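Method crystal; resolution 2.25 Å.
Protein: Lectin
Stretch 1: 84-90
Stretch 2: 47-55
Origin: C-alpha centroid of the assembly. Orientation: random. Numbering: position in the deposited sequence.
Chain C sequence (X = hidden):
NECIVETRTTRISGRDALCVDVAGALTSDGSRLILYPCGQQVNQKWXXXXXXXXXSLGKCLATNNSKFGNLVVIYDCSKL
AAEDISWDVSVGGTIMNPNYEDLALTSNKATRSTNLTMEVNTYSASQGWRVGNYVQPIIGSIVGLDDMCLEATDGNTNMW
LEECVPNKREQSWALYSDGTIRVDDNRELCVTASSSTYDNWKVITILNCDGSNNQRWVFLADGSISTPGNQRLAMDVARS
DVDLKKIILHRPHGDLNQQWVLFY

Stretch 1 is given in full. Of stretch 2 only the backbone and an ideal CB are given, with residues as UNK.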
ATOM      1  N   ASP C  84      20.240  22.401  14.306  1.00 78.22           N
ATOM      2  CA  ASP C  84      20.800  22.204  12.966  1.00 81.36           C
ATOM      3  C   ASP C  84      20.929  20.737  12.557  1.00 79.25           C
ATOM      4  O   ASP C  84      21.281  20.443  11.410  1.00 75.45           O
ATOM      5  CB  ASP C  84      22.176  22.883  12.864  1.00 85.76           C
ATOM      6  CG  ASP C  84      22.104  24.402  13.035  1.00 88.25           C
ATOM      7  OD1 ASP C  84      21.048  25.003  12.731  1.00 87.16           O
ATOM      8  OD2 ASP C  84      23.114  25.000  13.469  1.00 94.05           O
ATOM      9  N   ILE C  85      20.644  19.827  13.489  1.00 73.50           N
ATOM     10  CA  ILE C  85      20.743  18.385  13.237  1.00 70.61           C
ATOM     11  C   ILE C  85      19.414  17.636  13.475  1.00 67.74           C
ATOM     12  O   ILE C  85      19.391  16.399  13.550  1.00 58.93           O
ATOM     13  CB  ILE C  85      21.885  17.750  14.069  1.00 70.51           C
ATOM     14  CG1 ILE C  85      21.794  18.162  15.542  1.00 69.03           C
ATOM     15  CG2 ILE C  85      23.233  18.159  13.498  1.00 70.35           C
ATOM     16  CD1 ILE C  85      22.722  17.378  16.445  1.00 71.15           C
ATOM     17  N   SER C  86      18.320  18.395  13.580  1.00 66.43           N
ATOM     18  CA  SER C  86      16.965  17.842  13.613  1.00 70.27           C
ATOM     19  C   SER C  86      16.484  17.525  12.192  1.00 72.98           C
ATOM     20  O   SER C  86      16.784  18.265  11.248  1.00 77.19           O
ATOM     21  CB  SER C  86      15.991  18.841  14.240  1.00 68.30           C
ATOM     22  OG  SER C  86      16.321  19.115  15.581  1.00 66.95           O
ATOM     23  N   TRP C  87      15.737  16.436  12.038  1.00 69.84           N
ATOM     24  CA  TRP C  87      15.157  16.094  10.740  1.00 67.53           C
ATOM     25  C   TRP C  87      13.755  15.505  10.880  1.00 64.87           C
ATOM     26  O   TRP C  87      13.427  14.875  11.891  1.00 62.67           O
ATOM     27  CB  TRP C  87      16.074  15.145   9.983  1.00 67.32           C
ATOM     28  CG  TRP C  87      17.429  15.734   9.711  1.00 71.96           C
ATOM     29  CD1 TRP C  87      18.590  15.480  10.392  1.00 71.52           C
ATOM     30  CD2 TRP C  87      17.760  16.697   8.700  1.00 74.15           C
ATOM     31  NE1 TRP C  87      19.621  16.212   9.857  1.00 73.79           N
ATOM     32  CE2 TRP C  87      19.140  16.971   8.821  1.00 75.65           C
ATOM     33  CE3 TRP C  87      17.024  17.349   7.700  1.00 72.57           C
ATOM     34  CZ2 TRP C  87      19.801  17.867   7.975  1.00 74.64           C
ATOM     35  CZ3 TRP C  87      17.680  18.241   6.860  1.00 72.70           C
ATOM     36  CH2 TRP C  87      19.055  18.491   7.004  1.00 74.43           C
ATOM     37  N   ASP C  88      12.924  15.762   9.875  1.00 59.84           N
ATOM     38  CA  ASP C  88      11.585  15.205   9.799  1.00 56.75           C
ATOM     39  C   ASP C  88      11.364  14.650   8.388  1.00 55.00           C
ATOM     40  O   ASP C  88      11.702  15.301   7.401  1.00 54.50           O
ATOM     41  CB  ASP C  88      10.551  16.278  10.134  1.00 58.93           C
ATOM     42  CG  ASP C  88       9.167  15.710  10.405  1.00 64.63           C
ATOM     43  OD1 ASP C  88       8.980  14.480  10.349  1.00 71.39           O
ATOM     44  OD2 ASP C  88       8.250  16.504  10.692  1.00 69.65           O
ATOM     45  N   VAL C  89      10.835  13.430   8.312  1.00 50.45           N
ATOM     46  CA  VAL C  89      10.445  12.796   7.047  1.00 49.27           C
ATOM     47  C   VAL C  89       8.915  12.768   6.963  1.00 49.12           C
ATOM     48  O   VAL C  89       8.238  12.395   7.931  1.00 48.24           O
ATOM     49  CB  VAL C  89      11.010  11.366   6.959  1.00 49.32           C
ATOM     50  CG1 VAL C  89      10.740  10.732   5.602  1.00 50.60           C
ATOM     51  CG2 VAL C  89      12.503  11.380   7.242  1.00 48.53           C
ATOM     52  N   SER C  90       8.382  13.196   5.818  1.00 50.07           N
ATOM     53  CA  SER C  90       6.927  13.243   5.568  1.00 51.07           C
ATOM     54  C   SER C  90       6.519  12.102   4.655  1.00 48.77           C
ATOM     55  O   SER C  90       7.331  11.590   3.869  1.00 46.28           O
ATOM     56  CB  SER C  90       6.511  14.563   4.893  1.00 52.83           C
ATOM     57  OG  SER C  90       6.827  14.564   3.490  1.00 52.50           O
ATOM     58  N   UNK C  47      21.483   6.088   9.685  1.00 53.13           N
ATOM     59  CA  UNK C  47      20.907   5.601  10.915  1.00 49.99           C
ATOM     60  C   UNK C  47      20.086   6.705  11.545  1.00 48.81           C
ATOM     61  O   UNK C  47      20.593   7.803  11.789  1.00 50.78           O
ATOM     62  CB  UNK C  47      21.991   5.106  11.874  1.00 49.99           C
ATOM     63  N   UNK C  48      18.814   6.399  11.796  1.00 46.05           N
ATOM     64  CA  UNK C  48      17.869   7.333  12.402  1.00 43.56           C
ATOM     65  C   UNK C  48      17.734   7.018  13.891  1.00 45.00           C
ATOM     66  O   UNK C  48      17.626   5.852  14.264  1.00 45.37           O
ATOM     67  CB  UNK C  48      16.508   7.263  11.707  1.00 43.56           C
ATOM     68  N   UNK C  49      17.723   8.055  14.730  1.00 48.15           N
ATOM     69  CA  UNK C  49      17.668   7.896  16.180  1.00 50.52           C
ATOM     70  C   UNK C  49      16.445   8.579  16.734  1.00 50.97           C
ATOM     71  O   UNK C  49      15.845   9.396  16.059  1.00 53.49           O
ATOM     72  CB  UNK C  49      18.930   8.454  16.841  1.00 50.52           C
ATOM     73  N   UNK C  50      16.101   8.268  17.982  1.00 55.04           N
ATOM     74  CA  UNK C  50      14.996   8.940  18.684  1.00 59.95           C
ATOM     75  C   UNK C  50      15.249  10.443  18.949  1.00 63.32           C
ATOM     76  O   UNK C  50      14.326  11.176  19.312  1.00 63.96           O
ATOM     77  CB  UNK C  50      14.741   8.230  20.015  1.00 59.95           C
ATOM     78  N   UNK C  51      16.506  10.864  18.800  1.00 65.87           N
ATOM     79  CA  UNK C  51      16.912  12.274  18.711  1.00 66.37           C
ATOM     80  C   UNK C  51      16.112  13.120  17.731  1.00 66.39           C
ATOM     81  O   UNK C  51      15.841  14.300  17.993  1.00 66.19           O
ATOM     82  CB  UNK C  51      18.389  12.347  18.319  1.00 66.37           C
ATOM     83  N   UNK C  52      15.802  12.527  16.578  1.00 62.64           N
ATOM     84  CA  UNK C  52      15.462  13.285  15.376  1.00 58.71           C
ATOM     85  C   UNK C  52      16.706  13.519  14.535  1.00 54.95           C
ATOM     86  O   UNK C  52      16.687  14.300  13.591  1.00 55.35           O
ATOM     87  CB  UNK C  52      14.808  14.619  15.742  1.00 58.71           C
ATOM     88  N   UNK C  53      17.790  12.825  14.867  1.00 53.71           N
ATOM     89  CA  UNK C  53      19.034  12.962  14.141  1.00 54.84           C
ATOM     90  C   UNK C  53      19.177  11.808  13.166  1.00 52.28           C
ATOM     91  O   UNK C  53      18.661  10.712  13.395  1.00 49.29           O
ATOM     92  CB  UNK C  53      20.225  13.017  15.100  1.00 54.84           C
ATOM     93  N   UNK C  54      19.887  12.083  12.081  1.00 47.49           N
ATOM     94  CA  UNK C  54      20.144  11.131  11.026  1.00 49.46           C
ATOM     95  C   UNK C  54      21.658  11.056  10.867  1.00 52.09           C
ATOM     96  O   UNK C  54      22.306  12.094  10.692  1.00 54.52           O
ATOM     97  CB  UNK C  54      19.449  11.526   9.721  1.00 49.46           C
ATOM     98  N   UNK C  55      22.218   9.846  10.912  1.00 56.21           N
ATOM     99  CA  UNK C  55      23.672   9.671  11.047  1.00 54.76           C
ATOM    100  C   UNK C  55      24.267   8.718  10.051  1.00 54.09           C
ATOM    101  O   UNK C  55      23.723   7.646   9.825  1.00 55.69           O
ATOM    102  CB  UNK C  55      24.011   9.180  12.456  1.00 54.76           C
TER

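The second stretch forms a hairpin whose turn leans against the segment 84-90. Two pairs of backbone hydrogen bonds define it: N of position 47 to O of position 55 (2.7 Å) with N of 55 to O of 47 (2.8 Å), and, nearer the turn, N of 49 to O of 53 (3.1 Å) with N of 52 to O of 49 (3.2 Å).

Position 47 lies out of reach of stretch 1, and its extended backbone would take many side chains, beta-branched ones readily. It is Thr47, whose OG1 is hydrogen-bonded elsewhere in the structure.

At position 48 the CA-to-CB bond runs sideways, and no atom of stretch 1 comes within 5.5 Å of the ideal CB. A small residue would therefore leave the methyls of Val89 untouched, whereas a long aliphatic or aromatic side chain could span the gap. The residue is Phe48; with chi1 in m, its ring reaches CE2 to within 4.1 Å of Val89 CG2, an apolar contact made by the end of the side chain.

Positions 49 and 50 have no contact with stretch 1, which leaves the choice wide, polar residues included. They are His49 and Ser50, the latter with its OG bonded elsewhere. Position 51, at phi/psi of -49/-40, also meets nothing near its CB; a small polar or acidic residue would suit the turn. Asp51 fills it, and its carboxylate serves the hairpin itself, as positions 53 and 55 make clear.

Position 52 is the most constrained. Its phi/psi of 93/12 would jam a CB against the preceding carbonyl oxygen, which by itself calls for glycine. The ideal CB would also point toward stretch 1, 4.1 Å from Trp87 O and 4.4 Å from Ser86 CA. The residue is Gly52, and the two backbones run close here, with 5.1 Å between Gly52 CA and Ser86 CA. Trp87 N donates a hydrogen bond to Gly52 O (2.8 Å, 130° at the hydrogen), and Ser86 CA adds a CA-H...O contact to Gly52 O at 3.6 Å.

At position 53 the CB points sideways, 3.8 Å from Ile85 O, with the Ile85 side chain also nearby. A medium-sized side chain with some apolar surface would fit, such as valine or threonine. In Thr53, CG2 packs 3.3 Å from Ile85 O and 4.0 Å from Ile85 CD1, while OG1 donates to Asp51 OD2 (3.0 Å). The backbone contributes as well, Thr53 CA lying 3.5 Å from Ile85 O in a CA-H...O contact.

Position 54 points toward stretch 1, its ideal CB 4.1 Å from Trp87 CD1. Such an indole neighbour favours an apolar residue, and valine or isoleucine would suit the extended backbone. Val54, with chi1 in t, places CG2 3.6 Å from Trp87 CD1.

Position 55 directs its CB sideways into space free of stretch 1, so a long polar side chain is admissible. Arg55 folds back over its own hairpin: NH2 forms a salt bridge with Asp51 OD2 (2.6 Å), and NE donates to Thr53 OG1 (3.3 Å), tying the turn together.

Stretch 2, residues 47-55: TFHSDGTVR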
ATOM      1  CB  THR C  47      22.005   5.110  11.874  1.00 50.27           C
ATOM      2  OG1 THR C  47      22.714   4.040  11.246  1.00 48.88           O
ATOM      3  CG2 THR C  47      21.411   4.591  13.201  1.00 50.09           C
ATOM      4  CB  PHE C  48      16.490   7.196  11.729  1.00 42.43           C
ATOM      5  CG  PHE C  48      16.446   7.690  10.305  1.00 38.62           C
ATOM      6  CD1 PHE C  48      17.109   7.011   9.300  1.00 38.64           C
ATOM      7  CD2 PHE C  48      15.728   8.828   9.979  1.00 37.95           C
ATOM      8  CE1 PHE C  48      17.069   7.475   7.989  1.00 40.54           C
ATOM      9  CE2 PHE C  48      15.684   9.299   8.675  1.00 36.85           C
ATOM     10  CZ  PHE C  48      16.349   8.620   7.681  1.00 37.28           C
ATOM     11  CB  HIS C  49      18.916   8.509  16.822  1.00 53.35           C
ATOM     12  CG  HIS C  49      20.163   7.738  16.551  1.00 52.07           C
ATOM     13  ND1 HIS C  49      20.619   6.747  17.392  1.00 54.02           N
ATOM     14  CD2 HIS C  49      21.032   7.787  15.517  1.00 53.72           C
ATOM     15  CE1 HIS C  49      21.725   6.225  16.894  1.00 55.63           C
ATOM     16  NE2 HIS C  49      22.000   6.843  15.759  1.00 57.78           N
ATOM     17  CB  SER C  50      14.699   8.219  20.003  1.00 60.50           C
ATOM     18  OG  SER C  50      14.690   6.815  19.812  1.00 65.51           O
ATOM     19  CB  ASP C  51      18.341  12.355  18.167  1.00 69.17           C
ATOM     20  CG  ASP C  51      19.387  12.156  19.211  1.00 72.62           C
ATOM     21  OD1 ASP C  51      19.188  12.604  20.356  1.00 82.80           O
ATOM     22  OD2 ASP C  51      20.436  11.572  18.868  1.00 74.40           O
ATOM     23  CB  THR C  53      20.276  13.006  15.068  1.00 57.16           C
ATOM     24  OG1 THR C  53      20.341  11.823  15.876  1.00 58.91           O
ATOM     25  CG2 THR C  53      20.247  14.243  15.962  1.00 59.44           C
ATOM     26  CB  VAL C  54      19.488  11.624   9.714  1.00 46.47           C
ATOM     27  CG1 VAL C  54      19.659  10.600   8.610  1.00 45.63           C
ATOM     28  CG2 VAL C  54      18.019  11.932   9.954  1.00 48.03           C
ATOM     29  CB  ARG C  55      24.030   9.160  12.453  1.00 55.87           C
ATOM     30  CG  ARG C  55      23.329   9.914  13.574  1.00 57.57           C
ATOM     31  CD  ARG C  55      24.075   9.854  14.909  1.00 55.52           C
ATOM     32  NE  ARG C  55      23.364  10.620  15.931  1.00 56.20           N
ATOM     33  CZ  ARG C  55      23.668  10.650  17.231  1.00 57.14           C
ATOM     34  NH1 ARG C  55      24.709   9.979  17.713  1.00 58.66           N
ATOM     35  NH2 ARG C  55      22.927  11.380  18.054  1.00 56.74           N
TER
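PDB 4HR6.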